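Local coordinates for bacterial bifunctional deaminase-reductase C-terminal domain-containing protein (Corynebacterium diphtheriae, PDB 2P4G), which probably acts as an NADP-dependent reductase of the riboflavin pathway, as its relatives reduce 5-amino-6-(5-phosphoribosylamino)uracil, at residues E19-G24 with L243-S248; Q60-L65 with H213-P218. All blocks are in the same frame, centred on the assembly; numbering follows the deposited sequence.

Contact 1. Residues E19-G24 with L243-S248; sequences EQIVYG and LEMLSS
Met-245, a selenomethionine, reaches from strand 237-248 to the short N-terminal helix 18-23 and ends against the backbone at Ile-21. The fold is the dihydrofolate-reductase-like one of the RibD C-terminal family, and 237-248 is an outermost strand of the chain's mixed sheet. The strand carries a classic beta bulge here: Glu-244 and Met-245 both face Arg-257 of the neighbouring strand 254-260. The CA atoms of Ile-21 and Met-245 are 6.5 Å apart. Met-245 starts toward the helix, and its chain then bends at both chi2 (-77°) and chi3 (-64°). This folding turns the methyl group onto the helix. Its CE lies 3.5 Å from Ile-21 CA. The same CE is 3.7 Å from Gln-20 C, so the methyl sits closer to main chain than to side chain. The two side chains run across each other at a slant, and Met-245 CE is 3.9 Å from Ile-21 CG1. The first torsion of Ile-21 (chi1 -65°) sets CG1 anti to its own carbonyl carbon and beside the backbone N, where the methyl of Met-245 meets it. Gln-20 takes part through the root of its side chain, with CB 4.1 Å from Met-245 CE. No hydrogen bond joins the two segments directly. Polar ties are made instead through Arg-257, whose NH1 bonds to the carbonyl oxygens of Ile-21 and Gly-24, while its NE makes a salt bridge with Glu-244. Val-16 also packs on Ile-21 and Met-245. Gly-24, the first residue beyond the helix, still has its N bonded to Gln-20 O at 2.7 Å. Its own carbonyl oxygen O is 4.3 Å from Met-245 SE.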
ATOM      1  N   GLU A  19     -18.119 -12.024   8.771  1.00 77.47           N
ATOM      2  CA  GLU A  19     -19.411 -12.113   8.111  1.00 80.20           C
ATOM      3  C   GLU A  19     -19.939 -10.714   7.759  1.00 80.64           C
ATOM      4  O   GLU A  19     -20.580 -10.521   6.727  1.00 81.80           O
ATOM      5  CB  GLU A  19     -20.411 -12.867   8.998  1.00 80.40           C
ATOM      6  CG  GLU A  19     -21.640 -13.322   8.262  1.00 81.11           C
ATOM      7  CD  GLU A  19     -22.596 -14.099   9.145  1.00 88.68           C
ATOM      8  OE1 GLU A  19     -23.146 -13.520  10.114  1.00 83.35           O
ATOM      9  OE2 GLU A  19     -22.809 -15.297   8.853  1.00 95.76           O
ATOM     10  N   GLN A  20     -19.656  -9.736   8.607  1.00 80.54           N
ATOM     11  CA  GLN A  20     -20.034  -8.367   8.302  1.00 81.72           C
ATOM     12  C   GLN A  20     -19.267  -7.862   7.103  1.00 79.94           C
ATOM     13  O   GLN A  20     -19.847  -7.364   6.151  1.00 82.38           O
ATOM     14  CB  GLN A  20     -19.805  -7.462   9.508  1.00 82.95           C
ATOM     15  CG  GLN A  20     -20.742  -7.784  10.676  1.00 88.70           C
ATOM     16  CD  GLN A  20     -20.447  -6.942  11.896  1.00 99.64           C
ATOM     17  OE1 GLN A  20     -19.850  -5.858  11.787  1.00112.35           O
ATOM     18  NE2 GLN A  20     -20.864  -7.422  13.067  1.00100.13           N
ATOM     19  N   ILE A  21     -17.956  -8.018   7.153  1.00 77.63           N
ATOM     20  CA  ILE A  21     -17.076  -7.548   6.104  1.00 76.26           C
ATOM     21  C   ILE A  21     -17.536  -8.046   4.754  1.00 74.35           C
ATOM     22  O   ILE A  21     -17.568  -7.283   3.806  1.00 74.98           O
ATOM     23  CB  ILE A  21     -15.635  -8.016   6.356  1.00 76.81           C
ATOM     24  CG1 ILE A  21     -15.094  -7.359   7.625  1.00 81.46           C
ATOM     25  CG2 ILE A  21     -14.750  -7.659   5.193  1.00 79.57           C
ATOM     26  CD1 ILE A  21     -13.849  -7.997   8.192  1.00 81.75           C
ATOM     27  N   VAL A  22     -17.893  -9.331   4.679  1.00 72.06           N
ATOM     28  CA  VAL A  22     -18.298  -9.965   3.431  1.00 69.51           C
ATOM     29  C   VAL A  22     -19.751  -9.655   3.045  1.00 70.90           C
ATOM     30  O   VAL A  22     -20.042  -9.424   1.878  1.00 69.54           O
ATOM     31  CB  VAL A  22     -18.077 -11.509   3.462  1.00 69.48           C
ATOM     32  CG1 VAL A  22     -18.687 -12.171   2.234  1.00 65.66           C
ATOM     33  CG2 VAL A  22     -16.592 -11.851   3.549  1.00 63.39           C
ATOM     34  N   TYR A  23     -20.663  -9.634   4.012  1.00 71.68           N
ATOM     35  CA  TYR A  23     -22.076  -9.612   3.687  1.00 71.83           C
ATOM     36  C   TYR A  23     -22.813  -8.313   4.027  1.00 73.07           C
ATOM     37  O   TYR A  23     -23.916  -8.071   3.505  1.00 71.93           O
ATOM     38  CB  TYR A  23     -22.779 -10.785   4.393  1.00 71.77           C
ATOM     39  CG  TYR A  23     -22.356 -12.138   3.881  1.00 73.16           C
ATOM     40  CD1 TYR A  23     -22.880 -12.645   2.698  1.00 68.44           C
ATOM     41  CD2 TYR A  23     -21.437 -12.926   4.588  1.00 72.36           C
ATOM     42  CE1 TYR A  23     -22.503 -13.899   2.227  1.00 72.89           C
ATOM     43  CE2 TYR A  23     -21.056 -14.176   4.124  1.00 72.00           C
ATOM     44  CZ  TYR A  23     -21.591 -14.660   2.941  1.00 73.92           C
ATOM     45  OH  TYR A  23     -21.225 -15.904   2.468  1.00 72.85           O
ATOM     46  N   GLY A  24     -22.230  -7.491   4.896  1.00 72.79           N
ATOM     47  CA  GLY A  24     -22.971  -6.392   5.508  1.00 73.78           C
ATOM     48  C   GLY A  24     -22.818  -5.051   4.809  1.00 73.43           C
ATOM     49  O   GLY A  24     -21.868  -4.855   4.061  1.00 71.02           O
ATOM     50  N   LEU A 243     -14.497   3.470  -0.040  1.00 68.65           N
ATOM     51  CA  LEU A 243     -14.328   2.666   1.160  1.00 70.03           C
ATOM     52  C   LEU A 243     -15.715   2.377   1.733  1.00 68.89           C
ATOM     53  O   LEU A 243     -16.496   3.288   1.964  1.00 68.99           O
ATOM     54  CB  LEU A 243     -13.456   3.397   2.192  1.00 70.25           C
ATOM     55  CG  LEU A 243     -13.137   2.617   3.476  1.00 69.48           C
ATOM     56  CD1 LEU A 243     -12.309   1.374   3.164  1.00 63.55           C
ATOM     57  CD2 LEU A 243     -12.452   3.523   4.537  1.00 66.69           C
ATOM     58  N   GLU A 244     -16.011   1.101   1.930  1.00 69.47           N
ATOM     59  CA  GLU A 244     -17.296   0.676   2.466  1.00 69.24           C
ATOM     60  C   GLU A 244     -17.215   0.144   3.896  1.00 69.83           C
ATOM     61  O   GLU A 244     -18.151   0.316   4.677  1.00 73.75           O
ATOM     62  CB  GLU A 244     -17.870  -0.407   1.581  1.00 69.74           C
ATOM     63  CG  GLU A 244     -18.349   0.045   0.227  1.00 68.01           C
ATOM     64  CD  GLU A 244     -18.901  -1.116  -0.589  1.00 67.66           C
ATOM     65  OE1 GLU A 244     -18.623  -2.283  -0.248  1.00 66.53           O
ATOM     66  OE2 GLU A 244     -19.606  -0.861  -1.572  1.00 65.81           O
HETATM   67  N   MSE A 245     -16.111  -0.516   4.214  1.00 71.34           N
HETATM   68  CA  MSE A 245     -15.930  -1.223   5.476  1.00 72.00           C
HETATM   69  C   MSE A 245     -14.493  -1.055   5.874  1.00 71.18           C
HETATM   70  O   MSE A 245     -13.625  -1.222   5.050  1.00 75.17           O
HETATM   71  CB  MSE A 245     -16.133  -2.726   5.306  1.00 71.68           C
HETATM   72  CG  MSE A 245     -17.514  -3.189   4.957  1.00 82.00           C
HETATM   73 SE   MSE A 245     -18.699  -3.154   6.507  0.75 96.73          SE
HETATM   74  CE  MSE A 245     -17.783  -4.490   7.556  1.00 60.56           C
ATOM     75  N   LEU A 246     -14.247  -0.774   7.140  1.00 73.18           N
ATOM     76  CA  LEU A 246     -12.900  -0.704   7.666  1.00 74.29           C
ATOM     77  C   LEU A 246     -12.844  -1.342   9.046  1.00 75.29           C
ATOM     78  O   LEU A 246     -13.656  -1.037   9.905  1.00 77.15           O
ATOM     79  CB  LEU A 246     -12.458   0.741   7.781  1.00 74.79           C
ATOM     80  CG  LEU A 246     -11.062   0.989   8.338  1.00 74.91           C
ATOM     81  CD1 LEU A 246     -10.028   0.373   7.401  1.00 66.32           C
ATOM     82  CD2 LEU A 246     -10.870   2.494   8.520  1.00 65.31           C
ATOM     83  N   SER A 247     -11.837  -2.175   9.255  1.00 75.20           N
ATOM     84  CA  SER A 247     -11.670  -2.905  10.489  1.00 77.38           C
ATOM     85  C   SER A 247     -10.190  -3.295  10.668  1.00 76.30           C
ATOM     86  O   SER A 247      -9.396  -3.170   9.736  1.00 74.12           O
ATOM     87  CB  SER A 247     -12.570  -4.145  10.428  1.00 76.45           C
ATOM     88  OG  SER A 247     -12.253  -5.054  11.443  1.00 87.06           O
ATOM     89  N   SER A 248      -9.829  -3.751  11.868  1.00 76.72           N
ATOM     90  CA  SER A 248      -8.497  -4.316  12.119  1.00 76.87           C
ATOM     91  C   SER A 248      -8.532  -5.555  13.023  1.00 76.00           C
ATOM     92  O   SER A 248      -9.464  -5.731  13.800  1.00 77.77           O
ATOM     93  CB  SER A 248      -7.574  -3.251  12.730  1.00 77.15           C
ATOM     94  OG  SER A 248      -7.894  -2.980  14.086  1.00 79.11           O
TER

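Contact 2. Residues Q60-L65 with H213-P218; sequences QTDADL and HLTIAP. With EDO (1,2-ethanediol), chain J.
Asp-62, in the first turn of helix 60-72, and Thr-215 on strand 211-217 face each other with their CA atoms 7.3 Å apart. One hydrogen bond bridges the segments: Thr-215 OG1 donates to Asp-62 OD1 at 2.6 Å. The hydroxyl meets that oxygen nearly along its C-O axis. Asp-62 holds CG anti to its backbone N (chi1 -173°), which extends the carboxylate toward the strand. Thr-215 CG2 flanks the same oxygen, 3.4 Å from Asp-62 OD1. The pair fastens the start of a helix to the sheet beneath it in the dihydrofolate-reductase-like fold. Strand 211-217 is an inner strand there, next to 35-43 and 254-260. Phe-255 of the latter touches both Asp-62 and Thr-215. The second carboxylate oxygen of Asp-62, OD2, accepts a bond from O1 of 1,2-ethanediol at 3.2 Å; the diol probably came from the crystallisation liquor. Leu-65, one turn on, starts toward the strand but makes no close contact with it. Within the helix, Gln-60 NE2 donates to Asp-64 OD1 at 2.6 Å and meets it from above the carboxylate plane.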
ATOM      1  N   GLN A  60      -4.882 -15.053  11.647  1.00 79.84           N
ATOM      2  CA  GLN A  60      -6.041 -15.923  11.651  1.00 80.41           C
ATOM      3  C   GLN A  60      -7.283 -15.205  11.182  1.00 78.02           C
ATOM      4  O   GLN A  60      -8.091 -15.782  10.492  1.00 81.82           O
ATOM      5  CB  GLN A  60      -6.294 -16.509  13.047  1.00 81.36           C
ATOM      6  CG  GLN A  60      -7.295 -17.668  13.017  1.00 89.44           C
ATOM      7  CD  GLN A  60      -6.922 -18.736  11.991  1.00 94.11           C
ATOM      8  OE1 GLN A  60      -5.849 -19.333  12.077  1.00 97.92           O
ATOM      9  NE2 GLN A  60      -7.802 -18.969  11.008  1.00 91.72           N
ATOM     10  N   THR A  61      -7.439 -13.950  11.567  1.00 77.34           N
ATOM     11  CA  THR A  61      -8.606 -13.163  11.142  1.00 75.15           C
ATOM     12  C   THR A  61      -8.659 -13.135   9.619  1.00 73.93           C
ATOM     13  O   THR A  61      -9.659 -13.504   9.025  1.00 72.18           O
ATOM     14  CB  THR A  61      -8.585 -11.760  11.759  1.00 73.22           C
ATOM     15  OG1 THR A  61      -8.549 -11.872  13.197  1.00 72.43           O
ATOM     16  CG2 THR A  61      -9.805 -10.989  11.349  1.00 74.62           C
ATOM     17  N   ASP A  62      -7.537 -12.772   9.008  1.00 74.75           N
ATOM     18  CA  ASP A  62      -7.389 -12.740   7.559  1.00 73.88           C
ATOM     19  C   ASP A  62      -7.672 -14.087   6.891  1.00 73.20           C
ATOM     20  O   ASP A  62      -8.334 -14.126   5.851  1.00 71.83           O
ATOM     21  CB  ASP A  62      -5.973 -12.279   7.194  1.00 74.45           C
ATOM     22  CG  ASP A  62      -5.800 -12.055   5.721  1.00 76.56           C
ATOM     23  OD1 ASP A  62      -6.406 -11.114   5.169  1.00 92.47           O
ATOM     24  OD2 ASP A  62      -5.084 -12.837   5.096  1.00 88.47           O
ATOM     25  N   ALA A  63      -7.163 -15.181   7.469  1.00 72.90           N
ATOM     26  CA  ALA A  63      -7.426 -16.533   6.920  1.00 74.17           C
ATOM     27  C   ALA A  63      -8.915 -16.866   7.012  1.00 74.16           C
ATOM     28  O   ALA A  63      -9.496 -17.420   6.086  1.00 77.20           O
ATOM     29  CB  ALA A  63      -6.577 -17.639   7.656  1.00 70.54           C
ATOM     30  N   ASP A  64      -9.518 -16.531   8.140  1.00 73.68           N
ATOM     31  CA  ASP A  64     -10.963 -16.624   8.303  1.00 75.31           C
ATOM     32  C   ASP A  64     -11.751 -15.827   7.274  1.00 74.59           C
ATOM     33  O   ASP A  64     -12.767 -16.273   6.770  1.00 76.49           O
ATOM     34  CB  ASP A  64     -11.358 -16.099   9.669  1.00 77.86           C
ATOM     35  CG  ASP A  64     -10.861 -16.960  10.793  1.00 87.70           C
ATOM     36  OD1 ASP A  64     -10.221 -18.009  10.512  1.00100.53           O
ATOM     37  OD2 ASP A  64     -11.119 -16.581  11.963  1.00100.90           O
ATOM     38  N   LEU A  65     -11.304 -14.623   6.988  1.00 76.09           N
ATOM     39  CA  LEU A  65     -11.977 -13.785   5.999  1.00 77.36           C
ATOM     40  C   LEU A  65     -11.888 -14.401   4.599  1.00 76.73           C
ATOM     41  O   LEU A  65     -12.846 -14.366   3.837  1.00 79.10           O
ATOM     42  CB  LEU A  65     -11.364 -12.373   6.001  1.00 75.97           C
ATOM     43  CG  LEU A  65     -12.015 -11.345   5.088  1.00 76.18           C
ATOM     44  CD1 LEU A  65     -13.430 -11.145   5.538  1.00 70.07           C
ATOM     45  CD2 LEU A  65     -11.205 -10.025   5.098  1.00 76.86           C
ATOM     46  N   HIS A 213     -11.645  -6.691  -1.398  1.00 74.29           N
ATOM     47  CA  HIS A 213     -11.264  -6.899  -0.027  1.00 74.00           C
ATOM     48  C   HIS A 213      -9.749  -6.816   0.047  1.00 74.80           C
ATOM     49  O   HIS A 213      -9.066  -7.635  -0.539  1.00 74.37           O
ATOM     50  CB  HIS A 213     -11.718  -8.264   0.441  1.00 73.36           C
ATOM     51  CG  HIS A 213     -13.189  -8.377   0.545  1.00 65.98           C
ATOM     52  ND1 HIS A 213     -13.873  -8.135   1.715  1.00 66.42           N
ATOM     53  CD2 HIS A 213     -14.123  -8.660  -0.392  1.00 71.44           C
ATOM     54  CE1 HIS A 213     -15.168  -8.274   1.495  1.00 70.71           C
ATOM     55  NE2 HIS A 213     -15.342  -8.605   0.227  1.00 62.92           N
ATOM     56  N   LEU A 214      -9.235  -5.818   0.759  1.00 74.80           N
ATOM     57  CA  LEU A 214      -7.789  -5.625   0.874  1.00 72.30           C
ATOM     58  C   LEU A 214      -7.431  -5.620   2.343  1.00 73.51           C
ATOM     59  O   LEU A 214      -8.031  -4.884   3.146  1.00 70.92           O
ATOM     60  CB  LEU A 214      -7.353  -4.322   0.209  1.00 73.44           C
ATOM     61  CG  LEU A 214      -5.852  -3.977   0.271  1.00 77.76           C
ATOM     62  CD1 LEU A 214      -5.054  -4.876  -0.642  1.00 68.47           C
ATOM     63  CD2 LEU A 214      -5.635  -2.505  -0.081  1.00 69.94           C
ATOM     64  N   THR A 215      -6.492  -6.496   2.687  1.00 73.07           N
ATOM     65  CA  THR A 215      -5.889  -6.553   3.997  1.00 73.17           C
ATOM     66  C   THR A 215      -4.531  -5.876   3.906  1.00 73.93           C
ATOM     67  O   THR A 215      -3.738  -6.210   3.035  1.00 73.08           O
ATOM     68  CB  THR A 215      -5.669  -8.008   4.433  1.00 74.64           C
ATOM     69  OG1 THR A 215      -6.925  -8.691   4.398  1.00 70.84           O
ATOM     70  CG2 THR A 215      -5.024  -8.089   5.853  1.00 71.13           C
ATOM     71  N   ILE A 216      -4.274  -4.932   4.811  1.00 75.31           N
ATOM     72  CA  ILE A 216      -2.998  -4.218   4.869  1.00 73.87           C
ATOM     73  C   ILE A 216      -2.271  -4.654   6.122  1.00 74.06           C
ATOM     74  O   ILE A 216      -2.729  -4.412   7.255  1.00 73.92           O
ATOM     75  CB  ILE A 216      -3.186  -2.715   4.878  1.00 74.20           C
ATOM     76  CG1 ILE A 216      -4.036  -2.306   3.665  1.00 73.26           C
ATOM     77  CG2 ILE A 216      -1.806  -2.019   4.884  1.00 64.48           C
ATOM     78  CD1 ILE A 216      -4.846  -1.088   3.861  1.00 79.94           C
ATOM     79  N   ALA A 217      -1.144  -5.317   5.890  1.00 72.66           N
ATOM     80  CA  ALA A 217      -0.411  -6.015   6.915  1.00 70.99           C
ATOM     81  C   ALA A 217       0.582  -5.051   7.516  1.00 70.66           C
ATOM     82  O   ALA A 217       1.150  -4.205   6.813  1.00 67.82           O
ATOM     83  CB  ALA A 217       0.299  -7.233   6.330  1.00 71.70           C
ATOM     84  N   PRO A 218       0.782  -5.148   8.844  1.00 71.71           N
ATOM     85  CA  PRO A 218       1.644  -4.211   9.534  1.00 70.33           C
ATOM     86  C   PRO A 218       3.125  -4.468   9.220  1.00 72.54           C
ATOM     87  O   PRO A 218       3.922  -4.736  10.119  1.00 74.02           O
ATOM     88  CB  PRO A 218       1.319  -4.493  10.998  1.00 69.38           C
ATOM     89  CG  PRO A 218       1.008  -5.967  11.017  1.00 68.06           C
ATOM     90  CD  PRO A 218       0.225  -6.166   9.764  1.00 70.13           C
TER
HETATM   91  C1  EDO J 278      -4.881 -13.130   1.086  1.00 57.09           C
HETATM   92  O1  EDO J 278      -5.748 -12.423   1.968  1.00 63.27           O
HETATM   93  C2  EDO J 278      -5.577 -13.123  -0.273  1.00 70.31           C
HETATM   94  O2  EDO J 278      -4.727 -13.484  -1.397  1.00 82.44           O

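In the fold
The centres of contact 1 and contact 2 are about 11 Å apart, on the same side of the chain's centre. Along the chain, contact 2 is nested inside the loop closed by contact 1. Helix 18-23 joins them. Its Ile-21 CG2 lies 3.7 Å from Leu-65 CD1, and Val-22 CG2 is 3.8 Å from the same CD1. His-213 CE1 comes 3.5 Å from Ile-21 O. Both contacts reach the same sheet and touch the second subunit. The 1,2-ethanediol at Asp-62 belongs to contact 2; a different 1,2-ethanediol lies about 6 Å from the side chain of Met-245. Such molecules can mark a pocket, but whether these do is undecided, and no active-site residue is known at either contact.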